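Long-range contact in erythrocyte binding antigen 140 (Plasmodium falciparum, PDB 4GF2), which probably binds a receptor on the host red blood cell during invasion, through a region built from two Duffy binding-like (DBL) domains: residues 33-45 and 93-107. The protein carries 3 engineered substitutions. Residues are numbered along the deposited sequence; the frame is centred on the assembly and turned at random.
Sequences TVCVPDRKIQLCI and SFSDFRNSFIGDDMD
Val34 lays CG2 against the backbone oxygen of Met106, while its CG1 meets Met106 CB at 4.1 Å; farther out, the methionine turns its sulfur end away. Two residues on, Val36 crosses the side chain of Asp107 at about a right angle, CG1 lying 3.8 Å from Asp107 CB. Both valines project from strand 33-37, one half of a two-stranded antiparallel hairpin with 23-27, tied to it by the Cys25-Cys35 disulfide.

At the start of the short helix 38-41, Arg39 reaches end-on to Asp96 on helix 83-101. Arg39 NH1 and NH2 both grip Asp96 OD2, NH2 at 2.7 Å, with the guanidinium and carboxylate planes only 18° apart. Arg39 NH1 also donates to Ser93 OG (3.0 Å), which lies somewhat out of the guanidinium plane and is bonded to Glu70 as well. Glu182 takes a second salt bridge from NH2, and Gln175 holds Asp96 OD1, so helix 175-202 holds both ends of this buried charge pair within the Duffy binding domain, a largely helical, disulfide-braced fold.

Lys40 starts with CG anti to the backbone N (chi1 174°), then bends at chi2 and chi4. This path carries Lys40 CD past the Asp96 carboxylate and Lys40 NZ into salt bridges with two aspartates: Asp107 OD2 at 2.8 Å through its anti lone pair, Asp105 OD2 at 2.9 Å through its syn lone pair. Asp105 OD1 accepts from the backbone N of Asp107 in an Asx turn, which fixes the Asp105 carboxylate against the chain, and Thr112 also bonds Asp107 OD2.

Leu43 places CD1 over one face of the Phe97 ring in a CH-pi contact, 3.9 Å from its centroid. The carbonyl O of Cys44, whose sulfur is bonded to Cys14, sits at the ring edge, 3.5 Å from Phe97 CE1, and Ile45 CG2 approaches the same ring obliquely.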
ATOM      1  N   THR A  33       9.955  25.592 -10.613  1.00 73.11           N
ATOM      2  CA  THR A  33       9.809  24.274 -11.222  1.00 69.38           C
ATOM      3  C   THR A  33       9.133  24.376 -12.588  1.00 64.24           C
ATOM      4  O   THR A  33       8.151  25.101 -12.754  1.00 64.27           O
ATOM      5  CB  THR A  33       8.986  23.323 -10.329  1.00 71.12           C
ATOM      6  OG1 THR A  33       9.717  23.026  -9.135  1.00 75.40           O
ATOM      7  CG2 THR A  33       8.685  22.021 -11.056  1.00 67.39           C
ATOM      8  N   VAL A  34       9.675  23.651 -13.563  1.00 60.26           N
ATOM      9  CA  VAL A  34       9.058  23.530 -14.879  1.00 56.50           C
ATOM     10  C   VAL A  34       9.107  22.079 -15.348  1.00 54.15           C
ATOM     11  O   VAL A  34       9.983  21.319 -14.938  1.00 54.61           O
ATOM     12  CB  VAL A  34       9.762  24.412 -15.937  1.00 55.18           C
ATOM     13  CG1 VAL A  34       9.530  25.885 -15.652  1.00 58.35           C
ATOM     14  CG2 VAL A  34      11.253  24.097 -15.995  1.00 55.86           C
ATOM     15  N   CYS A  35       8.160  21.707 -16.207  1.00 52.04           N
ATOM     16  CA  CYS A  35       8.111  20.368 -16.779  1.00 52.05           C
ATOM     17  C   CYS A  35       8.302  20.442 -18.285  1.00 48.22           C
ATOM     18  O   CYS A  35       7.461  20.985 -19.002  1.00 45.90           O
ATOM     19  CB  CYS A  35       6.774  19.695 -16.466  1.00 54.99           C
ATOM     20  SG  CYS A  35       6.503  19.361 -14.713  1.00 85.16           S
ATOM     21  N   VAL A  36       9.410  19.882 -18.757  1.00 47.91           N
ATOM     22  CA  VAL A  36       9.758  19.925 -20.166  1.00 46.72           C
ATOM     23  C   VAL A  36       9.561  18.557 -20.815  1.00 46.87           C
ATOM     24  O   VAL A  36       9.896  17.531 -20.226  1.00 49.19           O
ATOM     25  CB  VAL A  36      11.221  20.354 -20.344  1.00 46.70           C
ATOM     26  CG1 VAL A  36      11.568  20.474 -21.817  1.00 46.30           C
ATOM     27  CG2 VAL A  36      11.471  21.671 -19.628  1.00 46.34           C
ATOM     28  N   PRO A  37       9.011  18.534 -22.036  1.00 44.48           N
ATOM     29  CA  PRO A  37       8.860  17.255 -22.736  1.00 42.85           C
ATOM     30  C   PRO A  37      10.189  16.780 -23.312  1.00 41.43           C
ATOM     31  O   PRO A  37      10.994  17.592 -23.768  1.00 39.99           O
ATOM     32  CB  PRO A  37       7.873  17.589 -23.856  1.00 40.89           C
ATOM     33  CG  PRO A  37       8.088  19.034 -24.128  1.00 39.91           C
ATOM     34  CD  PRO A  37       8.473  19.663 -22.816  1.00 42.59           C
ATOM     35  N   ASP A  38      10.421  15.475 -23.286  1.00 42.60           N
ATOM     36  CA  ASP A  38      11.664  14.926 -23.806  1.00 44.73           C
ATOM     37  C   ASP A  38      11.824  15.306 -25.280  1.00 40.25           C
ATOM     38  O   ASP A  38      12.941  15.454 -25.780  1.00 38.62           O
ATOM     39  CB  ASP A  38      11.685  13.408 -23.633  1.00 51.02           C
ATOM     40  CG  ASP A  38      13.090  12.848 -23.574  1.00 56.23           C
ATOM     41  OD1 ASP A  38      14.007  13.596 -23.178  1.00 57.34           O
ATOM     42  OD2 ASP A  38      13.278  11.661 -23.915  1.00 59.02           O
ATOM     43  N   ARG A  39      10.703  15.478 -25.971  1.00 38.79           N
ATOM     44  CA  ARG A  39      10.746  15.881 -27.369  1.00 37.12           C
ATOM     45  C   ARG A  39      11.498  17.201 -27.508  1.00 37.88           C
ATOM     46  O   ARG A  39      12.275  17.385 -28.444  1.00 39.32           O
ATOM     47  CB  ARG A  39       9.337  16.015 -27.947  1.00 35.45           C
ATOM     48  CG  ARG A  39       9.325  16.459 -29.414  1.00 34.91           C
ATOM     49  CD  ARG A  39       7.963  16.979 -29.843  1.00 36.32           C
ATOM     50  NE  ARG A  39       7.408  17.902 -28.860  1.00 36.79           N
ATOM     51  CZ  ARG A  39       7.814  19.155 -28.681  1.00 35.61           C
ATOM     52  NH1 ARG A  39       8.789  19.664 -29.421  1.00 36.11           N
ATOM     53  NH2 ARG A  39       7.237  19.901 -27.752  1.00 34.75           N
ATOM     54  N   LYS A  40      11.265  18.117 -26.572  1.00 37.63           N
ATOM     55  CA  LYS A  40      11.942  19.409 -26.574  1.00 38.61           C
ATOM     56  C   LYS A  40      13.410  19.260 -26.173  1.00 42.80           C
ATOM     57  O   LYS A  40      14.287  19.903 -26.742  1.00 45.63           O
ATOM     58  CB  LYS A  40      11.240  20.383 -25.624  1.00 39.10           C
ATOM     59  CG  LYS A  40      11.961  21.715 -25.451  1.00 42.15           C
ATOM     60  CD  LYS A  40      12.084  22.449 -26.781  1.00 43.70           C
ATOM     61  CE  LYS A  40      12.572  23.883 -26.599  1.00 48.06           C
ATOM     62  NZ  LYS A  40      13.972  23.954 -26.097  1.00 51.75           N
ATOM     63  N   ILE A  41      13.671  18.409 -25.191  1.00 42.91           N
ATOM     64  CA  ILE A  41      15.039  18.154 -24.754  1.00 46.00           C
ATOM     65  C   ILE A  41      15.909  17.683 -25.918  1.00 46.89           C
ATOM     66  O   ILE A  41      17.082  18.047 -26.009  1.00 47.19           O
ATOM     67  CB  ILE A  41      15.073  17.120 -23.611  1.00 47.08           C
ATOM     68  CG1 ILE A  41      14.505  17.741 -22.335  1.00 50.02           C
ATOM     69  CG2 ILE A  41      16.496  16.630 -23.351  1.00 46.69           C
ATOM     70  CD1 ILE A  41      14.253  16.748 -21.240  1.00 52.27           C
ATOM     71  N   GLN A  42      15.327  16.892 -26.815  1.00 46.12           N
ATOM     72  CA  GLN A  42      16.085  16.304 -27.916  1.00 44.80           C
ATOM     73  C   GLN A  42      15.901  17.038 -29.240  1.00 42.31           C
ATOM     74  O   GLN A  42      16.335  16.554 -30.288  1.00 43.38           O
ATOM     75  CB  GLN A  42      15.706  14.836 -28.092  1.00 44.47           C
ATOM     76  CG  GLN A  42      16.110  13.958 -26.920  1.00 47.46           C
ATOM     77  CD  GLN A  42      16.207  12.497 -27.302  1.00 50.63           C
ATOM     78  OE1 GLN A  42      15.197  11.836 -27.550  1.00 48.67           O
ATOM     79  NE2 GLN A  42      17.428  11.985 -27.360  1.00 55.22           N
ATOM     80  N   LEU A  43      15.258  18.200 -29.195  1.00 40.25           N
ATOM     81  CA  LEU A  43      15.080  19.015 -30.389  1.00 41.62           C
ATOM     82  C   LEU A  43      16.408  19.137 -31.126  1.00 44.97           C
ATOM     83  O   LEU A  43      17.447  19.366 -30.509  1.00 47.41           O
ATOM     84  CB  LEU A  43      14.560  20.400 -30.010  1.00 42.84           C
ATOM     85  CG  LEU A  43      14.083  21.271 -31.177  1.00 44.93           C
ATOM     86  CD1 LEU A  43      12.775  20.739 -31.765  1.00 43.49           C
ATOM     87  CD2 LEU A  43      13.931  22.726 -30.742  1.00 48.74           C
ATOM     88  N   CYS A  44      16.374  18.975 -32.444  1.00 45.39           N
ATOM     89  CA  CYS A  44      17.598  18.942 -33.238  1.00 45.02           C
ATOM     90  C   CYS A  44      18.206  20.333 -33.398  1.00 43.69           C
ATOM     91  O   CYS A  44      17.740  21.130 -34.203  1.00 41.55           O
ATOM     92  CB  CYS A  44      17.317  18.340 -34.613  1.00 44.66           C
ATOM     93  SG  CYS A  44      18.776  18.239 -35.662  1.00 56.84           S
ATOM     94  N   ILE A  45      19.257  20.610 -32.631  1.00 45.82           N
ATOM     95  CA  ILE A  45      19.891  21.924 -32.648  1.00 48.91           C
ATOM     96  C   ILE A  45      21.419  21.868 -32.718  1.00 52.39           C
ATOM     97  O   ILE A  45      22.072  22.891 -32.910  1.00 54.66           O
ATOM     98  CB  ILE A  45      19.490  22.724 -31.399  1.00 49.46           C
ATOM     99  CG1 ILE A  45      20.003  22.021 -30.140  1.00 49.49           C
ATOM    100  CG2 ILE A  45      17.982  22.877 -31.347  1.00 48.51           C
ATOM    101  CD1 ILE A  45      19.647  22.731 -28.857  1.00 48.97           C
ATOM    102  N   SER A  93       7.247  20.498 -32.454  1.00 33.39           N
ATOM    103  CA  SER A  93       8.668  20.797 -32.532  1.00 34.60           C
ATOM    104  C   SER A  93       8.900  22.070 -33.328  1.00 36.29           C
ATOM    105  O   SER A  93       9.789  22.854 -32.995  1.00 37.54           O
ATOM    106  CB  SER A  93       9.452  19.633 -33.130  1.00 34.66           C
ATOM    107  OG  SER A  93       9.811  18.718 -32.112  1.00 36.31           O
ATOM    108  N   PHE A  94       8.105  22.285 -34.373  1.00 36.91           N
ATOM    109  CA  PHE A  94       8.220  23.516 -35.147  1.00 38.46           C
ATOM    110  C   PHE A  94       7.952  24.712 -34.242  1.00 39.45           C
ATOM    111  O   PHE A  94       8.626  25.739 -34.325  1.00 40.46           O
ATOM    112  CB  PHE A  94       7.244  23.530 -36.320  1.00 38.40           C
ATOM    113  CG  PHE A  94       7.290  24.801 -37.128  1.00 37.98           C
ATOM    114  CD1 PHE A  94       8.325  25.037 -38.014  1.00 36.62           C
ATOM    115  CD2 PHE A  94       6.298  25.756 -36.998  1.00 38.48           C
ATOM    116  CE1 PHE A  94       8.371  26.197 -38.755  1.00 36.50           C
ATOM    117  CE2 PHE A  94       6.341  26.921 -37.738  1.00 38.26           C
ATOM    118  CZ  PHE A  94       7.376  27.138 -38.621  1.00 37.76           C
ATOM    119  N   SER A  95       6.964  24.566 -33.370  1.00 38.43           N
ATOM    120  CA  SER A  95       6.589  25.639 -32.468  1.00 38.23           C
ATOM    121  C   SER A  95       7.702  25.929 -31.469  1.00 40.93           C
ATOM    122  O   SER A  95       7.935  27.081 -31.114  1.00 44.75           O
ATOM    123  CB  SER A  95       5.301  25.280 -31.732  1.00 36.20           C
ATOM    124  OG  SER A  95       4.255  25.048 -32.653  1.00 34.81           O
ATOM    125  N   ASP A  96       8.390  24.883 -31.017  1.00 39.42           N
ATOM    126  CA  ASP A  96       9.494  25.053 -30.075  1.00 41.14           C
ATOM    127  C   ASP A  96      10.701  25.702 -30.745  1.00 42.14           C
ATOM    128  O   ASP A  96      11.426  26.468 -30.110  1.00 47.78           O
ATOM    129  CB  ASP A  96       9.886  23.720 -29.441  1.00 41.40           C
ATOM    130  CG  ASP A  96       8.970  23.326 -28.298  1.00 42.73           C
ATOM    131  OD1 ASP A  96       8.466  24.232 -27.607  1.00 43.91           O
ATOM    132  OD2 ASP A  96       8.754  22.114 -28.090  1.00 42.21           O
ATOM    133  N   PHE A  97      10.919  25.401 -32.022  1.00 36.97           N
ATOM    134  CA  PHE A  97      11.944  26.108 -32.786  1.00 38.00           C
ATOM    135  C   PHE A  97      11.652  27.603 -32.748  1.00 40.39           C
ATOM    136  O   PHE A  97      12.552  28.418 -32.541  1.00 42.25           O
ATOM    137  CB  PHE A  97      12.002  25.631 -34.240  1.00 38.18           C
ATOM    138  CG  PHE A  97      12.803  24.372 -34.443  1.00 38.80           C
ATOM    139  CD1 PHE A  97      14.140  24.321 -34.091  1.00 40.45           C
ATOM    140  CD2 PHE A  97      12.221  23.244 -35.009  1.00 37.86           C
ATOM    141  CE1 PHE A  97      14.879  23.162 -34.283  1.00 40.02           C
ATOM    142  CE2 PHE A  97      12.954  22.089 -35.205  1.00 37.60           C
ATOM    143  CZ  PHE A  97      14.285  22.048 -34.840  1.00 38.49           C
ATOM    144  N   ARG A  98      10.383  27.955 -32.939  1.00 41.43           N
ATOM    145  CA  ARG A  98       9.966  29.352 -32.925  1.00 44.02           C
ATOM    146  C   ARG A  98      10.141  29.969 -31.546  1.00 44.37           C
ATOM    147  O   ARG A  98      10.762  31.023 -31.396  1.00 46.31           O
ATOM    148  CB  ARG A  98       8.498  29.469 -33.333  1.00 45.32           C
ATOM    149  CG  ARG A  98       7.929  30.877 -33.201  1.00 48.25           C
ATOM    150  CD  ARG A  98       6.452  30.904 -33.545  1.00 49.09           C
ATOM    151  NE  ARG A  98       5.879  32.238 -33.393  1.00 52.29           N
ATOM    152  CZ  ARG A  98       5.273  32.688 -32.296  1.00 55.03           C
ATOM    153  NH1 ARG A  98       5.137  31.918 -31.223  1.00 57.19           N
ATOM    154  NH2 ARG A  98       4.791  33.921 -32.273  1.00 55.77           N
ATOM    155  N   ASN A  99       9.588  29.304 -30.539  1.00 41.79           N
ATOM    156  CA  ASN A  99       9.517  29.878 -29.202  1.00 40.27           C
ATOM    157  C   ASN A  99      10.855  29.915 -28.467  1.00 40.65           C
ATOM    158  O   ASN A  99      11.098  30.811 -27.668  1.00 40.27           O
ATOM    159  CB  ASN A  99       8.456  29.151 -28.379  1.00 40.07           C
ATOM    160  CG  ASN A  99       7.049  29.511 -28.813  1.00 41.18           C
ATOM    161  OD1 ASN A  99       6.833  30.555 -29.423  1.00 40.55           O
ATOM    162  ND2 ASN A  99       6.087  28.657 -28.496  1.00 43.00           N
ATOM    163  N   SER A 100      11.725  28.951 -28.738  1.00 40.39           N
ATOM    164  CA  SER A 100      13.063  28.973 -28.160  1.00 45.08           C
ATOM    165  C   SER A 100      13.940  29.978 -28.899  1.00 47.33           C
ATOM    166  O   SER A 100      14.999  30.377 -28.410  1.00 51.29           O
ATOM    167  CB  SER A 100      13.698  27.584 -28.214  1.00 46.00           C
ATOM    168  OG  SER A 100      13.838  27.134 -29.549  1.00 45.51           O
ATOM    169  N   PHE A 101      13.492  30.381 -30.082  1.00 44.92           N
ATOM    170  CA  PHE A 101      14.217  31.362 -30.873  1.00 44.29           C
ATOM    171  C   PHE A 101      13.834  32.787 -30.476  1.00 46.48           C
ATOM    172  O   PHE A 101      14.671  33.688 -30.517  1.00 49.94           O
ATOM    173  CB  PHE A 101      13.957  31.140 -32.365  1.00 41.49           C
ATOM    174  CG  PHE A 101      14.675  32.114 -33.256  1.00 43.56           C
ATOM    175  CD1 PHE A 101      16.059  32.121 -33.322  1.00 46.21           C
ATOM    176  CD2 PHE A 101      13.967  33.020 -34.028  1.00 46.19           C
ATOM    177  CE1 PHE A 101      16.725  33.017 -34.138  1.00 50.01           C
ATOM    178  CE2 PHE A 101      14.626  33.916 -34.849  1.00 49.89           C
ATOM    179  CZ  PHE A 101      16.006  33.916 -34.904  1.00 51.93           C
ATOM    180  N   ILE A 102      12.576  32.989 -30.082  1.00 45.94           N
ATOM    181  CA  ILE A 102      12.088  34.332 -29.768  1.00 49.55           C
ATOM    182  C   ILE A 102      11.962  34.590 -28.266  1.00 53.54           C
ATOM    183  O   ILE A 102      11.242  35.496 -27.844  1.00 58.40           O
ATOM    184  CB  ILE A 102      10.735  34.629 -30.451  1.00 48.74           C
ATOM    185  CG1 ILE A 102       9.630  33.727 -29.892  1.00 47.40           C
ATOM    186  CG2 ILE A 102      10.860  34.463 -31.958  1.00 46.82           C
ATOM    187  CD1 ILE A 102       8.258  34.007 -30.479  1.00 46.79           C
ATOM    188  N   GLY A 103      12.670  33.798 -27.466  1.00 51.94           N
ATOM    189  CA  GLY A 103      12.758  34.040 -26.036  1.00 53.45           C
ATOM    190  C   GLY A 103      11.515  33.679 -25.240  1.00 52.91           C
ATOM    191  O   GLY A 103      11.198  34.333 -24.250  1.00 54.08           O
ATOM    192  N   ASP A 104      10.810  32.636 -25.662  1.00 53.10           N
ATOM    193  CA  ASP A 104       9.668  32.132 -24.903  1.00 57.69           C
ATOM    194  C   ASP A 104       9.836  30.635 -24.661  1.00 58.75           C
ATOM    195  O   ASP A 104       9.125  29.814 -25.239  1.00 58.92           O
ATOM    196  CB  ASP A 104       8.359  32.415 -25.641  1.00 59.03           C
ATOM    197  CG  ASP A 104       7.144  31.888 -24.896  1.00 62.92           C
ATOM    198  OD1 ASP A 104       7.211  31.768 -23.656  1.00 63.11           O
ATOM    199  OD2 ASP A 104       6.122  31.586 -25.552  1.00 66.31           O
ATOM    200  N   ASP A 105      10.784  30.288 -23.799  1.00 58.71           N
ATOM    201  CA  ASP A 105      11.148  28.895 -23.584  1.00 55.14           C
ATOM    202  C   ASP A 105      11.352  28.592 -22.104  1.00 54.21           C
ATOM    203  O   ASP A 105      12.112  29.276 -21.419  1.00 57.29           O
ATOM    204  CB  ASP A 105      12.427  28.576 -24.353  1.00 55.44           C
ATOM    205  CG  ASP A 105      12.678  27.089 -24.475  1.00 54.60           C
ATOM    206  OD1 ASP A 105      11.951  26.308 -23.824  1.00 56.98           O
ATOM    207  OD2 ASP A 105      13.604  26.701 -25.219  1.00 52.43           O
ATOM    208  N   MET A 106      10.668  27.562 -21.615  1.00 50.76           N
ATOM    209  CA  MET A 106      10.819  27.124 -20.230  1.00 53.03           C
ATOM    210  C   MET A 106      11.970  26.126 -20.090  1.00 52.35           C
ATOM    211  O   MET A 106      12.516  25.947 -19.001  1.00 54.37           O
ATOM    212  CB  MET A 106       9.519  26.495 -19.731  1.00 54.59           C
ATOM    213  CG  MET A 106       8.396  27.495 -19.517  1.00 56.83           C
ATOM    214  SD  MET A 106       6.778  26.715 -19.355  1.00 54.06           S
ATOM    215  CE  MET A 106       6.461  26.240 -21.051  1.00 51.82           C
ATOM    216  N   ASP A 107      12.329  25.482 -21.198  1.00 52.09           N
ATOM    217  CA  ASP A 107      13.442  24.534 -21.228  1.00 54.57           C
ATOM    218  C   ASP A 107      14.768  25.277 -21.072  1.00 62.23           C
ATOM    219  O   ASP A 107      14.939  26.370 -21.608  1.00 66.00           O
ATOM    220  CB  ASP A 107      13.407  23.746 -22.541  1.00 49.31           C
ATOM    221  CG  ASP A 107      14.573  22.784 -22.688  1.00 47.69           C
ATOM    222  OD1 ASP A 107      15.068  22.256 -21.668  1.00 49.06           O
ATOM    223  OD2 ASP A 107      14.987  22.553 -23.845  1.00 44.86           O
TER